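Local coordinates for protein HD superfamily hydrolase (Clostridium acetobutylicum ATCC 824, PDB 3CCG) that probably hydrolyses diadenosine tetraphosphate symmetrically to two ADP, as an all-helical HD-domain enzyme that carries iron ions in its metal site, at residues Asp102-Asn107 / Ser120-Ile125; Leu25-Thr30 / Tyr131-Arg136; Asp29-Leu34 / Lys124-Ala129. All coordinates share one frame; numbering follows the deposited sequence.

Contact 1. Residues Asp102-Asn107 / Ser120-Ile125; sequences DEDVLN and SLLEKI
The carboxylate of Asp-104 reaches across to the start of the helix that Ser-120 caps and divides its two oxygens between different partners. CG is anti to the backbone N (chi1 -162°), which brings the carboxylate towards Ser-120, and OD1 takes a short hydrogen bond of 2.6 Å from Ser-120 OG on its syn lone pair. OD2 lies over Leu-122, 3.5 Å from its CB, and accepts from a water that in turn takes the N-H of Leu-122. A second water donates both to Asp-104 OD1 and to Glu-123 OE2, and accepts from Asn-107 ND2; it thus bridges two carboxylate oxygens 4.6 Å apart. Ser-120 OG works in both directions: it donates to Asp-104 and accepts from Glu-123 N at 3.0 Å, while Glu-123 OE2 receives Ser-120 N from well above the carboxylate plane. These reciprocal bonds make a capping box, so Asp-104 bonds to the same hydroxyl that caps the helix. Asp-102 caps the other helix, its OD1 accepting from Val-105 N on the anti lone pair. On one side of Asp-104, Leu-122 CD2 rests 4.0 Å from Val-105 CG2, the two side chains crossing obliquely; on the other, Asn-107 CB lies 3.9 Å from Glu-123 CD. The two helices run roughly parallel, at 33°, with their short axes 8.8 Å apart. Around them, Lys-44 of helix 42-51 forms a salt bridge with Asp-104 OD2, Arg-116 of the connecting loop pairs with Glu-123 OE1, and Arg-91 of helix 87-98 binds Asn-107 OD1. Helix 42-51 also packs on Val-105 and Leu-122, whereas helix 152-170 covers Leu-121 and Lys-124.

Contact 2. Residues Leu25-Thr30 / Tyr131-Arg136; sequences LGVMDT and YIEPGR. With PO4 (phosphate ion), chain D.
Thr-30 OG1 sits against the chain where it leaves helix 121-132, 3.3 Å from Glu-133 CA and equally near Pro-134 CD. On the same residue CG2, anti to the backbone N, turns to Ile-132 and meets its CG1 at 3.8 Å. One turn earlier Gly-26 brings its bare backbone up to Glu-133: Gly-26 O is 3.7 Å from Glu-133 CB, and the glycine lets the carboxylate come close, with Glu-133 OE1 3.8 Å from Gly-26 CA. Val-27 CG2 abuts Glu-133 CG at 3.8 Å, the side chains crossing at about a right angle. The site is the edge of the HD-domain metal centre, since Glu-133 OE2 hydrogen-bonds ND1 of the iron ligand His-23, placing Glu-133 in its second shell. The position of that carboxylate is set by a chain bent at chi2 (97°) and by Gly-135 N, which donates to Glu-133 OE1 at 2.8 Å from above the carboxylate plane. Glu-133 and Gly-135 belong to a type I beta turn from Glu-133 to Arg-136. Thr-30 is fixed in turn by Gly-26 O, which accepts Thr-30 N and OG1 from opposite faces of its carbonyl plane. Farther out, Arg-136 NE hydrogen-bonds the backbone O of Asp-130, a residue that also coordinates iron, and Arg-136 NH2 makes a weak 3.2 Å bond to O4 of a phosphate ion, probably from the crystallisation liquor, that Lys-56 NZ also hydrogen-bonds.

Contact 3. Residues Asp29-Leu34 / Lys124-Ala129; sequences DTAVRL and KIIYIA
Segments 29-34 of helix 5-38 and 124-129 of helix 121-132 cross at 134°, their short axes 9.0 Å apart, with Thr-30 and Ala-129 the nearest residues along the backbones, at 5.7 Å between CA atoms. Small side chains allow that approach: Ala-129 CB points into the other helix, 3.8 Å from Thr-30 CG2 and close to the backbone N of Ala-31. Ala-31 is met by two isoleucines. Ile-126 starts away from the partner helix, but its chain turns back at chi2 (-50°) and brings CD1 to 3.5 Å from Ala-31 CB, tighter than a usual carbon contact. Ile-125 CG2 packs on Ala-31 O and lies 3.9 Å from Leu-34 CB. One turn on from Thr-30, Leu-34 CD1 lies 3.6 Å from Ile-128 CG2, the two side chains crossing at about a right angle. From helix 42-51, Ala-45 covers Ala-31 and Ala-48 covers Ile-126, and Leu-152 of helix 152-170 covers Ile-128. This seam, in which carbon contacts predominate, belongs to the helical core of the HD domain: helix 5-38 supplies the iron ligand His-23, helix 121-132 supplies Asp-130, and Ile-126 lies beside the ligands His-52 and His-112.

In the fold
All three contacts belong to the HD domain and use helix 121-132, which passes from contact 1 at its start, through contact 3 along its middle, to contact 2 at its end. Centres of contacts 1 and 3 are 11 Å apart, those of 2 and 3 are 8 Å, and those of 1 and 2 are 17 Å. Contacts 2 and 3 share helix 5-38 and touch directly, with Val-27 and Ile-132 packing on the neighbouring contact; contact 1 instead brings in helix 103-110. Along the chain, helix 5-38 comes first, then 103-110, then 121-132. Helix 121-132, which carries the iron ligand Asp-130, thereby joins helices 5-38 and 103-110 near the two-iron centre.

Contact 1. Residues Asp102-Asn107 / Ser120-Ile125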
# COMPACT_ATOMS: atom_id res chain seq x y z
N ASP A 102 20.09 -0.82 -22.90
CA ASP A 102 19.58 -2.10 -22.46
C ASP A 102 18.36 -1.93 -21.59
O ASP A 102 18.40 -1.30 -20.53
CB ASP A 102 20.62 -2.94 -21.75
CG ASP A 102 20.11 -4.28 -21.40
OD1 ASP A 102 19.44 -4.47 -20.39
OD2 ASP A 102 20.44 -5.19 -22.17
N GLU A 103 17.25 -2.53 -22.04
CA GLU A 103 15.97 -2.33 -21.35
C GLU A 103 15.97 -2.82 -19.91
O GLU A 103 15.37 -2.16 -19.02
CB GLU A 103 14.82 -3.00 -22.13
CG GLU A 103 13.51 -2.94 -21.40
N ASP A 104 16.61 -3.95 -19.66
CA ASP A 104 16.66 -4.56 -18.33
C ASP A 104 17.47 -3.64 -17.40
O ASP A 104 17.05 -3.36 -16.29
CB ASP A 104 17.30 -5.94 -18.42
CG ASP A 104 17.03 -6.82 -17.24
OD1 ASP A 104 16.14 -6.54 -16.39
OD2 ASP A 104 17.72 -7.86 -17.16
N VAL A 105 18.63 -3.19 -17.85
CA VAL A 105 19.44 -2.23 -17.05
C VAL A 105 18.62 -1.01 -16.74
O VAL A 105 18.60 -0.57 -15.58
CB VAL A 105 20.70 -1.84 -17.78
CG1 VAL A 105 21.46 -0.65 -17.15
CG2 VAL A 105 21.64 -3.05 -17.91
N LEU A 106 17.95 -0.44 -17.72
CA LEU A 106 17.17 0.77 -17.45
C LEU A 106 16.06 0.48 -16.41
O LEU A 106 15.82 1.32 -15.52
CB LEU A 106 16.61 1.32 -18.76
CG LEU A 106 17.65 1.81 -19.74
CD1 LEU A 106 16.94 2.18 -21.07
CD2 LEU A 106 18.48 2.97 -19.18
N ASN A 107 15.36 -0.64 -16.53
CA ASN A 107 14.35 -0.98 -15.54
C ASN A 107 14.96 -1.13 -14.12
O ASN A 107 14.38 -0.70 -13.11
CB ASN A 107 13.61 -2.29 -15.87
CG ASN A 107 12.64 -2.13 -17.01
OD1 ASN A 107 12.14 -1.03 -17.26
ND2 ASN A 107 12.37 -3.24 -17.73
N SER A 120 12.50 -8.34 -12.88
CA SER A 120 13.47 -9.24 -13.44
C SER A 120 14.51 -9.58 -12.36
O SER A 120 14.68 -8.89 -11.35
CB SER A 120 14.15 -8.60 -14.65
OG SER A 120 15.11 -7.62 -14.21
N LEU A 121 15.27 -10.63 -12.64
CA LEU A 121 16.35 -11.01 -11.79
C LEU A 121 17.32 -9.81 -11.61
O LEU A 121 17.73 -9.54 -10.48
CB LEU A 121 17.06 -12.23 -12.39
CG LEU A 121 18.31 -12.64 -11.64
CD1 LEU A 121 18.09 -12.92 -10.15
CD2 LEU A 121 18.97 -13.83 -12.37
N LEU A 122 17.63 -9.08 -12.69
CA LEU A 122 18.56 -7.93 -12.59
C LEU A 122 17.94 -6.84 -11.69
O LEU A 122 18.62 -6.29 -10.84
CB LEU A 122 18.91 -7.38 -13.94
CG LEU A 122 19.87 -6.17 -13.95
CD1 LEU A 122 21.27 -6.65 -13.41
CD2 LEU A 122 19.91 -5.56 -15.36
N GLU A 123 16.66 -6.56 -11.88
CA GLU A 123 16.00 -5.56 -11.05
C GLU A 123 16.10 -5.92 -9.56
O GLU A 123 16.38 -5.08 -8.71
CB GLU A 123 14.52 -5.45 -11.42
CG GLU A 123 14.21 -4.77 -12.69
CD GLU A 123 12.74 -4.82 -13.03
OE1 GLU A 123 11.97 -4.18 -12.27
OE2 GLU A 123 12.34 -5.52 -14.00
N LYS A 124 15.89 -7.22 -9.24
CA LYS A 124 15.97 -7.67 -7.88
C LYS A 124 17.39 -7.49 -7.27
O LYS A 124 17.58 -7.10 -6.15
CB LYS A 124 15.51 -9.11 -7.72
CG LYS A 124 14.09 -9.35 -8.17
CD LYS A 124 13.69 -10.81 -8.00
CE LYS A 124 12.24 -11.02 -8.40
NZ LYS A 124 11.86 -12.48 -8.39
N ILE A 125 18.38 -7.91 -8.08
CA ILE A 125 19.79 -7.81 -7.69
C ILE A 125 20.17 -6.34 -7.36
O ILE A 125 20.82 -6.05 -6.33
CB ILE A 125 20.68 -8.41 -8.79
CG1 ILE A 125 20.53 -9.93 -8.79
CG2 ILE A 125 22.11 -8.01 -8.53
CD1 ILE A 125 21.32 -10.67 -9.91
O HOH W 1 17.25 -9.97 -15.53
O HOH W 2 13.58 -5.64 -16.46

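Contact 2. Residues Leu25-Thr30 / Tyr131-Arg136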
# COMPACT_ATOMS: atom_id res chain seq x y z
N LEU A 25 30.15 2.24 -6.14
CA LEU A 25 31.11 1.16 -6.48
C LEU A 25 30.78 -0.06 -5.65
O LEU A 25 30.89 -1.20 -6.09
CB LEU A 25 32.56 1.56 -6.22
CG LEU A 25 33.12 2.67 -7.12
CD1 LEU A 25 34.58 3.10 -6.74
CD2 LEU A 25 33.07 2.24 -8.56
N GLY A 26 30.35 0.14 -4.41
CA GLY A 26 29.95 -0.98 -3.59
C GLY A 26 28.75 -1.70 -4.17
O GLY A 26 28.67 -2.93 -4.20
N VAL A 27 27.78 -0.91 -4.62
CA VAL A 27 26.61 -1.53 -5.22
C VAL A 27 26.98 -2.32 -6.49
O VAL A 27 26.49 -3.44 -6.72
CB VAL A 27 25.49 -0.48 -5.49
CG1 VAL A 27 24.32 -1.12 -6.28
CG2 VAL A 27 25.04 0.07 -4.12
N MSE A 28 27.85 -1.74 -7.29
CA MSE A 28 28.34 -2.39 -8.48
C MSE A 28 28.97 -3.73 -8.15
O MSE A 28 28.64 -4.75 -8.72
CB MSE A 28 29.41 -1.53 -9.12
CG MSE A 28 30.02 -2.06 -10.43
SE MSE A 28 31.55 -1.01 -11.06
CE MSE A 28 32.75 -1.54 -9.53
N ASP A 29 29.91 -3.70 -7.22
CA ASP A 29 30.60 -4.95 -6.84
C ASP A 29 29.61 -6.00 -6.30
O ASP A 29 29.72 -7.18 -6.55
CB ASP A 29 31.67 -4.69 -5.79
CG ASP A 29 32.89 -3.98 -6.34
OD1 ASP A 29 33.16 -4.03 -7.55
OD2 ASP A 29 33.56 -3.38 -5.48
N THR A 30 28.69 -5.55 -5.45
CA THR A 30 27.70 -6.44 -4.88
C THR A 30 26.78 -7.04 -5.93
O THR A 30 26.46 -8.24 -5.92
CB THR A 30 26.86 -5.70 -3.81
OG1 THR A 30 27.72 -5.24 -2.77
CG2 THR A 30 25.77 -6.62 -3.23
N TYR A 131 20.93 -2.20 -0.40
CA TYR A 131 20.80 -2.50 1.03
C TYR A 131 21.95 -3.28 1.65
O TYR A 131 22.26 -3.12 2.81
CB TYR A 131 19.49 -3.28 1.29
CG TYR A 131 18.26 -2.43 1.17
CD1 TYR A 131 17.64 -2.21 -0.06
CD2 TYR A 131 17.75 -1.79 2.27
CE1 TYR A 131 16.53 -1.38 -0.17
CE2 TYR A 131 16.66 -0.95 2.17
CZ TYR A 131 16.05 -0.76 0.96
OH TYR A 131 14.94 0.08 0.89
N ILE A 132 22.57 -4.16 0.88
CA ILE A 132 23.55 -5.07 1.47
C ILE A 132 25.02 -4.82 1.07
O ILE A 132 25.90 -5.61 1.47
CB ILE A 132 23.15 -6.54 1.13
CG1 ILE A 132 23.26 -6.84 -0.36
CG2 ILE A 132 21.73 -6.88 1.68
CD1 ILE A 132 23.22 -8.29 -0.75
N GLU A 133 25.29 -3.77 0.28
CA GLU A 133 26.65 -3.45 -0.15
C GLU A 133 27.48 -3.25 1.11
O GLU A 133 26.96 -2.82 2.15
CB GLU A 133 26.72 -2.28 -1.15
CG GLU A 133 26.20 -0.97 -0.63
CD GLU A 133 27.30 -0.07 -0.11
OE1 GLU A 133 28.48 -0.54 -0.06
OE2 GLU A 133 26.97 1.11 0.22
N PRO A 134 28.76 -3.61 1.03
CA PRO A 134 29.64 -3.73 2.20
C PRO A 134 29.75 -2.50 3.05
O PRO A 134 30.04 -2.61 4.24
CB PRO A 134 31.00 -4.07 1.59
CG PRO A 134 30.71 -4.59 0.26
CD PRO A 134 29.42 -4.03 -0.22
N GLY A 135 29.56 -1.35 2.44
CA GLY A 135 29.65 -0.09 3.13
C GLY A 135 28.44 0.20 4.00
O GLY A 135 28.43 1.18 4.72
N ARG A 136 27.43 -0.66 3.94
CA ARG A 136 26.25 -0.46 4.78
C ARG A 136 26.34 -1.19 6.12
O ARG A 136 26.90 -2.26 6.26
CB ARG A 136 24.97 -0.83 4.08
CG ARG A 136 24.65 0.22 3.04
CD ARG A 136 23.20 0.34 2.83
NE ARG A 136 22.87 1.36 1.85
CZ ARG A 136 22.62 2.63 2.16
NH1 ARG A 136 22.68 3.02 3.44
NH2 ARG A 136 22.29 3.49 1.21
P PO4 D . 19.95 5.34 -1.60
O1 PO4 D . 19.76 6.13 -2.99
O2 PO4 D . 18.93 4.23 -1.32
O3 PO4 D . 20.03 6.37 -0.47
O4 PO4 D . 21.24 4.63 -1.59

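Contact 3. Residues Asp29-Leu34 / Lys124-Ala129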
# COMPACT_ATOMS: atom_id res chain seq x y z
N ASP A 29 29.91 -3.70 -7.22
CA ASP A 29 30.60 -4.95 -6.84
C ASP A 29 29.61 -6.00 -6.30
O ASP A 29 29.72 -7.18 -6.55
CB ASP A 29 31.67 -4.69 -5.79
CG ASP A 29 32.89 -3.98 -6.34
OD1 ASP A 29 33.16 -4.03 -7.55
OD2 ASP A 29 33.56 -3.38 -5.48
N THR A 30 28.69 -5.55 -5.45
CA THR A 30 27.70 -6.44 -4.88
C THR A 30 26.78 -7.04 -5.93
O THR A 30 26.46 -8.24 -5.92
CB THR A 30 26.86 -5.70 -3.81
OG1 THR A 30 27.72 -5.24 -2.77
CG2 THR A 30 25.77 -6.62 -3.23
N ALA A 31 26.34 -6.20 -6.87
CA ALA A 31 25.51 -6.65 -7.98
C ALA A 31 26.25 -7.71 -8.79
O ALA A 31 25.68 -8.70 -9.18
CB ALA A 31 25.12 -5.47 -8.90
N VAL A 32 27.54 -7.49 -9.02
CA VAL A 32 28.33 -8.46 -9.77
C VAL A 32 28.43 -9.77 -9.00
O VAL A 32 28.29 -10.84 -9.60
CB VAL A 32 29.71 -7.86 -10.12
CG1 VAL A 32 30.69 -8.95 -10.66
CG2 VAL A 32 29.56 -6.76 -11.14
N ARG A 33 28.64 -9.67 -7.69
CA ARG A 33 28.74 -10.87 -6.84
C ARG A 33 27.43 -11.69 -6.90
O ARG A 33 27.38 -12.91 -7.14
CB ARG A 33 29.10 -10.49 -5.42
CG ARG A 33 29.31 -11.68 -4.47
CD ARG A 33 29.69 -11.26 -3.09
NE ARG A 33 28.67 -10.43 -2.45
CZ ARG A 33 27.58 -10.91 -1.89
NH1 ARG A 33 27.31 -12.20 -1.93
NH2 ARG A 33 26.72 -10.07 -1.32
N LEU A 34 26.30 -10.97 -6.77
CA LEU A 34 25.02 -11.64 -6.78
C LEU A 34 24.72 -12.23 -8.15
O LEU A 34 24.06 -13.26 -8.30
CB LEU A 34 23.91 -10.68 -6.31
CG LEU A 34 23.91 -10.27 -4.86
CD1 LEU A 34 22.87 -9.16 -4.61
CD2 LEU A 34 23.63 -11.45 -3.91
N LYS A 124 15.89 -7.22 -9.24
CA LYS A 124 15.97 -7.67 -7.88
C LYS A 124 17.39 -7.49 -7.27
O LYS A 124 17.58 -7.10 -6.15
CB LYS A 124 15.51 -9.11 -7.72
CG LYS A 124 14.09 -9.35 -8.17
CD LYS A 124 13.69 -10.81 -8.00
CE LYS A 124 12.24 -11.02 -8.40
NZ LYS A 124 11.86 -12.48 -8.39
N ILE A 125 18.38 -7.91 -8.08
CA ILE A 125 19.79 -7.81 -7.69
C ILE A 125 20.17 -6.34 -7.36
O ILE A 125 20.82 -6.05 -6.33
CB ILE A 125 20.68 -8.41 -8.79
CG1 ILE A 125 20.53 -9.93 -8.79
CG2 ILE A 125 22.11 -8.01 -8.53
CD1 ILE A 125 21.32 -10.67 -9.91
N ILE A 126 19.72 -5.39 -8.21
CA ILE A 126 20.12 -3.98 -8.04
C ILE A 126 19.40 -3.43 -6.80
O ILE A 126 19.99 -2.77 -5.93
CB ILE A 126 19.89 -3.14 -9.30
CG1 ILE A 126 20.75 -3.70 -10.46
CG2 ILE A 126 20.17 -1.68 -9.01
CD1 ILE A 126 22.24 -3.94 -10.13
N TYR A 127 18.12 -3.75 -6.69
CA TYR A 127 17.35 -3.32 -5.54
C TYR A 127 17.99 -3.77 -4.20
O TYR A 127 18.21 -2.98 -3.28
CB TYR A 127 15.89 -3.79 -5.66
CG TYR A 127 15.06 -3.51 -4.41
CD1 TYR A 127 15.17 -4.36 -3.34
CD2 TYR A 127 14.31 -2.35 -4.28
CE1 TYR A 127 14.50 -4.13 -2.18
CE2 TYR A 127 13.63 -2.10 -3.09
CZ TYR A 127 13.77 -2.98 -2.04
OH TYR A 127 13.10 -2.85 -0.82
N ILE A 128 18.32 -5.05 -4.11
CA ILE A 128 18.85 -5.56 -2.85
C ILE A 128 20.31 -5.16 -2.61
O ILE A 128 20.72 -4.92 -1.47
CB ILE A 128 18.63 -7.09 -2.73
CG1 ILE A 128 18.52 -7.48 -1.25
CG2 ILE A 128 19.67 -7.86 -3.49
CD1 ILE A 128 17.18 -7.02 -0.58
N ALA A 129 21.05 -5.02 -3.70
CA ALA A 129 22.46 -4.62 -3.60
C ALA A 129 22.61 -3.31 -2.90
O ALA A 129 23.54 -3.13 -2.10
CB ALA A 129 23.14 -4.56 -4.99